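Local coordinates for pyrroline carboxylate reductase (Plasmodium falciparum, PDB 2RCY) that reduces 1-pyrroline-5-carboxylate to proline, the final step of proline synthesis, using NAD(P)H as hydride donor, at the interface of chains A and B. Sequence-based numbering; all coordinates share one arbitrary frame. Chains: chain A/B, Pyrroline carboxylate reductase.

Contact 1: the interface of chains A and B. Residues chain A 122, 150, 206, 210; chain B 199-200, 203.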
ATOM      1  N   GLU A 122     -21.560 -33.509  11.077  1.00 35.43           N
ATOM      2  CA  GLU A 122     -21.436 -32.192  11.700  1.00 35.48           C
ATOM      3  C   GLU A 122     -21.664 -31.058  10.695  1.00 35.40           C
ATOM      4  O   GLU A 122     -21.057 -29.988  10.790  1.00 35.33           O
ATOM      5  CB  GLU A 122     -20.068 -32.061  12.379  1.00 35.54           C
ATOM      6  CG  GLU A 122     -20.078 -31.228  13.657  1.00 35.98           C
ATOM      7  CD  GLU A 122     -20.912 -31.851  14.766  1.00 36.31           C
ATOM      8  OE1 GLU A 122     -20.658 -33.021  15.124  1.00 36.50           O
ATOM      9  OE2 GLU A 122     -21.820 -31.165  15.283  1.00 36.58           O
ATOM     10  N   ILE A 150     -26.921 -29.644  11.610  1.00 39.53           N
ATOM     11  CA  ILE A 150     -27.925 -28.704  12.115  1.00 39.14           C
ATOM     12  C   ILE A 150     -28.482 -27.865  10.965  1.00 38.86           C
ATOM     13  O   ILE A 150     -27.731 -27.201  10.250  1.00 38.82           O
ATOM     14  CB  ILE A 150     -27.349 -27.789  13.235  1.00 39.17           C
ATOM     15  CG1 ILE A 150     -26.961 -28.622  14.462  1.00 39.12           C
ATOM     16  CG2 ILE A 150     -28.351 -26.692  13.623  1.00 39.13           C
ATOM     17  CD1 ILE A 150     -26.100 -27.888  15.482  1.00 39.16           C
ATOM     18  N   VAL A 206     -14.450 -22.314  20.503  1.00 33.56           N
ATOM     19  CA  VAL A 206     -15.843 -22.471  20.072  1.00 34.02           C
ATOM     20  C   VAL A 206     -16.746 -22.816  21.259  1.00 34.36           C
ATOM     21  O   VAL A 206     -17.820 -22.233  21.422  1.00 34.38           O
ATOM     22  CB  VAL A 206     -15.972 -23.538  18.948  1.00 33.96           C
ATOM     23  CG1 VAL A 206     -17.433 -23.849  18.641  1.00 33.95           C
ATOM     24  CG2 VAL A 206     -15.264 -23.068  17.690  1.00 34.02           C
ATOM     25  N   LYS A 210     -20.077 -20.811  23.008  1.00 37.09           N
ATOM     26  CA  LYS A 210     -21.365 -21.481  23.192  1.00 37.25           C
ATOM     27  C   LYS A 210     -21.848 -21.437  24.638  1.00 37.38           C
ATOM     28  O   LYS A 210     -23.018 -21.156  24.899  1.00 37.47           O
ATOM     29  CB  LYS A 210     -21.283 -22.937  22.733  1.00 37.23           C
ATOM     30  CG  LYS A 210     -21.130 -23.126  21.239  1.00 37.28           C
ATOM     31  CD  LYS A 210     -21.208 -24.597  20.881  1.00 37.65           C
ATOM     32  CE  LYS A 210     -21.124 -24.802  19.382  1.00 38.07           C
ATOM     33  NZ  LYS A 210     -21.274 -26.238  19.017  1.00 38.40           N
TER
ATOM     34  N   LEU B 199     -20.248 -21.006  14.307  1.00 28.56           N
ATOM     35  CA  LEU B 199     -19.752 -21.968  15.292  1.00 28.62           C
ATOM     36  C   LEU B 199     -19.886 -23.414  14.821  1.00 28.64           C
ATOM     37  O   LEU B 199     -19.012 -24.237  15.086  1.00 28.58           O
ATOM     38  CB  LEU B 199     -20.444 -21.776  16.648  1.00 28.58           C
ATOM     39  CG  LEU B 199     -20.272 -20.435  17.376  1.00 28.59           C
ATOM     40  CD1 LEU B 199     -21.160 -20.388  18.612  1.00 28.36           C
ATOM     41  CD2 LEU B 199     -18.818 -20.146  17.746  1.00 28.32           C
ATOM     42  N   GLN B 200     -20.980 -23.711  14.123  1.00 28.82           N
ATOM     43  CA  GLN B 200     -21.224 -25.046  13.583  1.00 28.97           C
ATOM     44  C   GLN B 200     -20.307 -25.342  12.396  1.00 29.07           C
ATOM     45  O   GLN B 200     -19.851 -26.476  12.219  1.00 29.09           O
ATOM     46  CB  GLN B 200     -22.702 -25.206  13.193  1.00 28.92           C
ATOM     47  CG  GLN B 200     -23.087 -26.570  12.603  1.00 29.01           C
ATOM     48  CD  GLN B 200     -22.816 -27.745  13.537  1.00 29.16           C
ATOM     49  OE1 GLN B 200     -22.795 -27.598  14.761  1.00 29.35           O
ATOM     50  NE2 GLN B 200     -22.611 -28.922  12.956  1.00 28.96           N
ATOM     51  N   LYS B 203     -16.863 -25.914  13.984  1.00 30.57           N
ATOM     52  CA  LYS B 203     -16.962 -27.212  14.654  1.00 31.00           C
ATOM     53  C   LYS B 203     -16.852 -28.356  13.653  1.00 31.15           C
ATOM     54  O   LYS B 203     -16.108 -29.314  13.876  1.00 31.16           O
ATOM     55  CB  LYS B 203     -18.279 -27.319  15.430  1.00 30.99           C
ATOM     56  CG  LYS B 203     -18.384 -28.525  16.352  1.00 31.08           C
ATOM     57  CD  LYS B 203     -19.760 -28.597  16.997  1.00 31.26           C
ATOM     58  CE  LYS B 203     -19.793 -29.580  18.159  1.00 31.94           C
ATOM     59  NZ  LYS B 203     -19.604 -30.990  17.721  1.00 32.54           N
TER
HETATM   60  O   HOH W   1     -20.530 -27.394   9.776  1.00 15.52           O
HETATM   61  O   HOH W   2     -22.682 -25.651  16.603  1.00 29.40           O
HETATM   62  O   HOH W   3     -21.805 -33.108  17.589  1.00 34.93           O
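B:Gln200 starts with CG anti to the backbone N (chi1 180°) and folds at chi2 (59°), which swings its amide toward A:Glu122, whose own chain also bends at chi2 and brings its carboxylate to the same amide. This is part of the dimer interface typical of the pyrroline-5-carboxylate reductase family: helix 191-211 of chain B wedged between the same helix of chain A and that chain's loop and strand 149-153. The amide nitrogen B:Gln200 NE2 gives two weak hydrogen bonds, a bent one to the backbone oxygen A:Glu122 O at 2.9 Å and a straighter, longer one to the carboxylate oxygen A:Glu122 OE2. The two side chains run at about a right angle, their carboxylate and amide planes 48° apart. On the amide's oxygen side, A:Ile150 CD1 lies 3.4 Å from B:Gln200 OE1, and water 2 joins that oxygen to A:Lys210 NZ. B:Lys203 turns its ammonium at chi4 into a salt bridge, NZ to A:Glu122 OE2 at 3.3 Å, while water 3 links it to the other carboxylate oxygen. A:Lys210 reaches out extended and passes B:Leu199 in the opposite direction, CG to CD1 3.8 Å, before its NZ meets the aliphatic CD of B:Lys203 at 3.5 Å. The two ammonium nitrogens stay 5.2 Å apart, and the carboxylate beside B:Lys203 NZ may offset part of the like charge.

Contact 2: the interface of chains A and B. Residues chain A 124, 126, 152, 162, 165-166; chain B 197, 201.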
ATOM      1  N   SER A 124     -23.550 -28.036   8.456  1.00 35.27           N
ATOM      2  CA  SER A 124     -24.401 -26.877   8.675  1.00 35.34           C
ATOM      3  C   SER A 124     -25.263 -26.659   7.439  1.00 35.48           C
ATOM      4  O   SER A 124     -24.761 -26.642   6.313  1.00 35.45           O
ATOM      5  CB  SER A 124     -23.567 -25.633   8.979  1.00 35.31           C
ATOM      6  OG  SER A 124     -24.399 -24.535   9.306  1.00 34.95           O
ATOM      7  N   ILE A 126     -28.738 -24.536   5.613  1.00 36.49           N
ATOM      8  CA  ILE A 126     -29.798 -23.529   5.538  1.00 36.95           C
ATOM      9  C   ILE A 126     -30.694 -23.842   4.346  1.00 37.33           C
ATOM     10  O   ILE A 126     -30.213 -24.314   3.312  1.00 37.30           O
ATOM     11  CB  ILE A 126     -29.265 -22.064   5.436  1.00 36.87           C
ATOM     12  CG1 ILE A 126     -28.259 -21.888   4.278  1.00 36.70           C
ATOM     13  CG2 ILE A 126     -28.738 -21.578   6.790  1.00 36.78           C
ATOM     14  CD1 ILE A 126     -26.805 -22.245   4.587  1.00 36.55           C
ATOM     15  N   HIS A 152     -31.293 -24.915   9.499  1.00 37.87           N
ATOM     16  CA  HIS A 152     -32.151 -23.763   9.761  1.00 37.66           C
ATOM     17  C   HIS A 152     -32.995 -23.458   8.530  1.00 37.52           C
ATOM     18  O   HIS A 152     -32.534 -23.623   7.400  1.00 37.49           O
ATOM     19  CB  HIS A 152     -31.309 -22.531  10.104  1.00 37.67           C
ATOM     20  CG  HIS A 152     -30.472 -22.687  11.334  1.00 37.78           C
ATOM     21  ND1 HIS A 152     -30.871 -22.223  12.569  1.00 37.80           N
ATOM     22  CD2 HIS A 152     -29.255 -23.249  11.519  1.00 37.55           C
ATOM     23  CE1 HIS A 152     -29.937 -22.495  13.462  1.00 37.62           C
ATOM     24  NE2 HIS A 152     -28.946 -23.118  12.851  1.00 37.50           N
ATOM     25  N   ALA A 162     -25.738 -16.675   3.656  1.00 28.73           N
ATOM     26  CA  ALA A 162     -25.657 -17.924   4.412  1.00 28.41           C
ATOM     27  C   ALA A 162     -24.764 -18.950   3.712  1.00 28.15           C
ATOM     28  O   ALA A 162     -24.028 -19.681   4.371  1.00 28.11           O
ATOM     29  CB  ALA A 162     -27.041 -18.488   4.650  1.00 28.38           C
ATOM     30  N   ILE A 165     -21.136 -18.020   4.326  1.00 26.83           N
ATOM     31  CA  ILE A 165     -20.687 -18.351   5.680  1.00 26.66           C
ATOM     32  C   ILE A 165     -20.715 -19.859   5.941  1.00 26.55           C
ATOM     33  O   ILE A 165     -19.703 -20.447   6.321  1.00 26.46           O
ATOM     34  CB  ILE A 165     -21.531 -17.613   6.756  1.00 26.63           C
ATOM     35  CG1 ILE A 165     -21.215 -16.117   6.742  1.00 26.65           C
ATOM     36  CG2 ILE A 165     -21.293 -18.201   8.154  1.00 26.67           C
ATOM     37  CD1 ILE A 165     -22.220 -15.272   7.484  1.00 26.89           C
ATOM     38  N   SER A 166     -21.878 -20.472   5.737  1.00 26.43           N
ATOM     39  CA  SER A 166     -22.079 -21.878   6.070  1.00 26.33           C
ATOM     40  C   SER A 166     -21.567 -22.822   4.982  1.00 26.24           C
ATOM     41  O   SER A 166     -20.877 -23.794   5.282  1.00 26.34           O
ATOM     42  CB  SER A 166     -23.555 -22.143   6.378  1.00 26.31           C
ATOM     43  OG  SER A 166     -23.808 -23.524   6.550  1.00 26.43           O
TER
ATOM     44  N   LEU B 197     -24.398 -20.337  12.763  1.00 29.32           N
ATOM     45  CA  LEU B 197     -23.839 -20.852  11.517  1.00 29.09           C
ATOM     46  C   LEU B 197     -22.316 -20.880  11.539  1.00 28.95           C
ATOM     47  O   LEU B 197     -21.710 -21.827  11.042  1.00 29.00           O
ATOM     48  CB  LEU B 197     -24.341 -20.040  10.318  1.00 29.07           C
ATOM     49  CG  LEU B 197     -25.808 -20.223   9.914  1.00 29.09           C
ATOM     50  CD1 LEU B 197     -26.259 -19.103   8.992  1.00 29.03           C
ATOM     51  CD2 LEU B 197     -26.039 -21.575   9.260  1.00 29.02           C
ATOM     52  N   THR B 201     -20.036 -24.312  11.599  1.00 29.21           N
ATOM     53  CA  THR B 201     -19.133 -24.422  10.457  1.00 29.36           C
ATOM     54  C   THR B 201     -17.702 -24.712  10.912  1.00 29.49           C
ATOM     55  O   THR B 201     -17.024 -25.571  10.342  1.00 29.43           O
ATOM     56  CB  THR B 201     -19.177 -23.148   9.587  1.00 29.32           C
ATOM     57  OG1 THR B 201     -20.517 -22.932   9.130  1.00 29.38           O
ATOM     58  CG2 THR B 201     -18.276 -23.285   8.387  1.00 29.26           C
TER
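B:Thr201 sets its hydroxyl OG1 3.6 Å from A:Ser166 CA, while that hydroxyl donates back one helical turn to the carbonyl oxygen B:Leu197 O at 2.5 Å. The donor sits tilted 28° from the carbonyl plane. The threonine's methyl CG2 rests near the backbone oxygen of A:Ile165. B:Leu197 is the knob of this dimer contact. Its CD2 branch does most of the touching: it comes within 3.4 Å of the hydroxyl A:Ser124 OG, and also meets A:Ile126 CG2 at 3.7 Å and the A:Ser166 CB carbon at 3.8 Å. With OG anti to the backbone N (chi1 -175°), A:Ser124 meets A:Ser166 OG in a hydrogen bond of 3.0 Å, its direction not settled, and this bond ties strand 123-129 to helix 159-167 right where the partner's leucine comes in. The leucine and A:Ile126 lie crosswise, at about a right angle, and A:Ile165 is crossed the same way, its CG2 lying 4.2 Å from B:Leu197 CB. A:His152 and A:Ala162 stand further back round the leucine. In the fold, helix 191-211 of chain B thus lies in a groove of chain A walled by strands 123-129 and 149-153 on one flank and by helix 159-167 on the other.

Contact 3: the interface of chains A and B. Residues chain A 179, 182-183, 186; chain B 161, 243, 247, 250.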
ATOM      1  N   SER A 179      -2.901 -22.032   8.053  1.00 24.77           N
ATOM      2  CA  SER A 179      -1.994 -20.914   8.329  1.00 24.84           C
ATOM      3  C   SER A 179      -1.386 -20.985   9.729  1.00 24.94           C
ATOM      4  O   SER A 179      -0.215 -20.657   9.921  1.00 24.97           O
ATOM      5  CB  SER A 179      -2.719 -19.578   8.148  1.00 24.79           C
ATOM      6  OG  SER A 179      -3.438 -19.543   6.931  1.00 24.52           O
ATOM      7  N   ASP A 182       1.338 -23.747   9.792  1.00 25.62           N
ATOM      8  CA  ASP A 182       2.523 -23.239   9.094  1.00 25.66           C
ATOM      9  C   ASP A 182       3.349 -22.272   9.938  1.00 25.60           C
ATOM     10  O   ASP A 182       4.580 -22.297   9.891  1.00 25.65           O
ATOM     11  CB  ASP A 182       2.128 -22.572   7.773  1.00 25.69           C
ATOM     12  CG  ASP A 182       1.927 -23.571   6.655  1.00 26.00           C
ATOM     13  OD1 ASP A 182       2.438 -24.706   6.761  1.00 26.77           O
ATOM     14  OD2 ASP A 182       1.259 -23.224   5.664  1.00 26.15           O
ATOM     15  N   ALA A 183       2.660 -21.426  10.702  1.00 25.54           N
ATOM     16  CA  ALA A 183       3.308 -20.505  11.628  1.00 25.54           C
ATOM     17  C   ALA A 183       4.080 -21.270  12.703  1.00 25.54           C
ATOM     18  O   ALA A 183       5.175 -20.861  13.100  1.00 25.47           O
ATOM     19  CB  ALA A 183       2.276 -19.585  12.260  1.00 25.54           C
ATOM     20  N   LYS A 186       7.113 -23.208  10.952  1.00 26.12           N
ATOM     21  CA  LYS A 186       8.166 -22.238  10.654  1.00 26.13           C
ATOM     22  C   LYS A 186       9.025 -21.918  11.879  1.00 26.26           C
ATOM     23  O   LYS A 186      10.237 -21.746  11.762  1.00 26.27           O
ATOM     24  CB  LYS A 186       7.574 -20.948  10.069  1.00 26.13           C
ATOM     25  CG  LYS A 186       8.614 -19.910   9.663  1.00 25.96           C
ATOM     26  CD  LYS A 186       7.985 -18.608   9.217  1.00 25.98           C
ATOM     27  CE  LYS A 186       9.052 -17.591   8.836  1.00 25.50           C
ATOM     28  NZ  LYS A 186       9.688 -16.939  10.011  1.00 25.51           N
TER
ATOM     29  N   ILE B 161       6.801 -20.278  20.801  1.00 29.86           N
ATOM     30  CA  ILE B 161       5.910 -20.462  19.652  1.00 29.36           C
ATOM     31  C   ILE B 161       4.621 -21.189  20.047  1.00 29.08           C
ATOM     32  O   ILE B 161       3.542 -20.869  19.542  1.00 28.99           O
ATOM     33  CB  ILE B 161       6.626 -21.158  18.438  1.00 29.31           C
ATOM     34  CG1 ILE B 161       5.645 -21.433  17.291  1.00 29.03           C
ATOM     35  CG2 ILE B 161       7.331 -22.445  18.858  1.00 29.17           C
ATOM     36  CD1 ILE B 161       5.130 -20.191  16.598  1.00 28.79           C
ATOM     37  N   LYS B 243      -3.322 -15.668   4.909  1.00 25.64           N
ATOM     38  CA  LYS B 243      -2.384 -16.644   5.453  1.00 25.79           C
ATOM     39  C   LYS B 243      -1.186 -15.971   6.122  1.00 25.90           C
ATOM     40  O   LYS B 243      -0.818 -16.333   7.241  1.00 25.94           O
ATOM     41  CB  LYS B 243      -1.926 -17.599   4.349  1.00 25.86           C
ATOM     42  CG  LYS B 243      -1.076 -18.770   4.814  1.00 25.82           C
ATOM     43  CD  LYS B 243      -0.756 -19.659   3.636  1.00 26.15           C
ATOM     44  CE  LYS B 243       0.125 -20.818   4.017  1.00 25.70           C
ATOM     45  NZ  LYS B 243      -0.694 -21.976   4.417  1.00 25.94           N
HETATM   46  N   MSE B 247      -0.001 -15.864  10.106  1.00 27.51           N
HETATM   47  CA  MSE B 247       1.373 -16.283  10.403  1.00 27.88           C
HETATM   48  C   MSE B 247       2.222 -15.168  11.012  1.00 28.01           C
HETATM   49  O   MSE B 247       3.067 -15.430  11.869  1.00 28.10           O
HETATM   50  CB  MSE B 247       2.054 -16.827   9.148  1.00 27.79           C
HETATM   51  CG  MSE B 247       1.493 -18.147   8.659  1.00 27.90           C
HETATM   52 SE   MSE B 247       2.346 -18.740   7.018  0.80 28.30          SE
HETATM   53  CE  MSE B 247       4.066 -19.310   7.750  1.00 27.57           C
ATOM     54  N   VAL B 250       1.108 -14.692  14.784  1.00 28.92           N
ATOM     55  CA  VAL B 250       1.685 -15.730  15.632  1.00 28.99           C
ATOM     56  C   VAL B 250       3.162 -15.433  15.897  1.00 29.11           C
ATOM     57  O   VAL B 250       3.625 -15.525  17.037  1.00 29.13           O
ATOM     58  CB  VAL B 250       1.506 -17.141  15.006  1.00 28.97           C
ATOM     59  CG1 VAL B 250       2.241 -18.199  15.815  1.00 28.80           C
ATOM     60  CG2 VAL B 250       0.028 -17.501  14.903  1.00 28.86           C
TER
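B:Met247, a selenomethionine in this model, reaches from helix 242-260 onto helix 169-186 of chain A. Its CB sits 4.2 Å from the methyl A:Ala183 CB. CG moves on to the backbone oxygen A:Ser179 O, 3.3 Å away, with A:Ala183 CB still close by. The selenium comes 3.9 Å from A:Asp182 CB, and a bend at chi3 (74°) turns the terminal CE onto the backbone of A:Asp182, 3.7 Å from its O. The same CE lies 4.2 Å from the aliphatic CD of A:Lys186. Beside the selenomethionine, B:Lys243 runs out extended past A:Ser179, its CG 3.3 Å from the hydroxyl OG. A turn at chi4 then points NZ at A:Asp182 OD2, giving a hydrogen-bonded salt bridge of 2.6 Å that meets the carboxylate oxygen nearly along its C-O axis. On the other flank A:Ala183 CB packs against B:Val250, 3.8 Å from its CB, and B:Ile161 CD1 touches the alanine's backbone oxygen. In the fold this is a helix-on-helix seam of the family's dimerisation region: helix 242-260 of chain B packs on helix 169-186 of chain A, with B:Ile161 of helix 159-167 beside the A:Ala183 end of this patch.

Contact 1 and contact 2 are neighbours, their C-alpha centres about 10 Å apart, and share helix 191-211 of chain B and strand 149-153 of chain A. The C-alpha centre of contact 3 lies about 24 Å from that of contact 1 and about 27 Å from that of contact 2; this patch uses helices 169-186 and 242-260 instead. Helix 159-167 appears from chain A in contact 2 and from chain B in contact 3. The two-fold symmetry repeats every patch with the chains exchanged, so the subunits are interlocked over a long, mostly helical seam. Such dimers are probably the building units of the ten-copy deposited assembly.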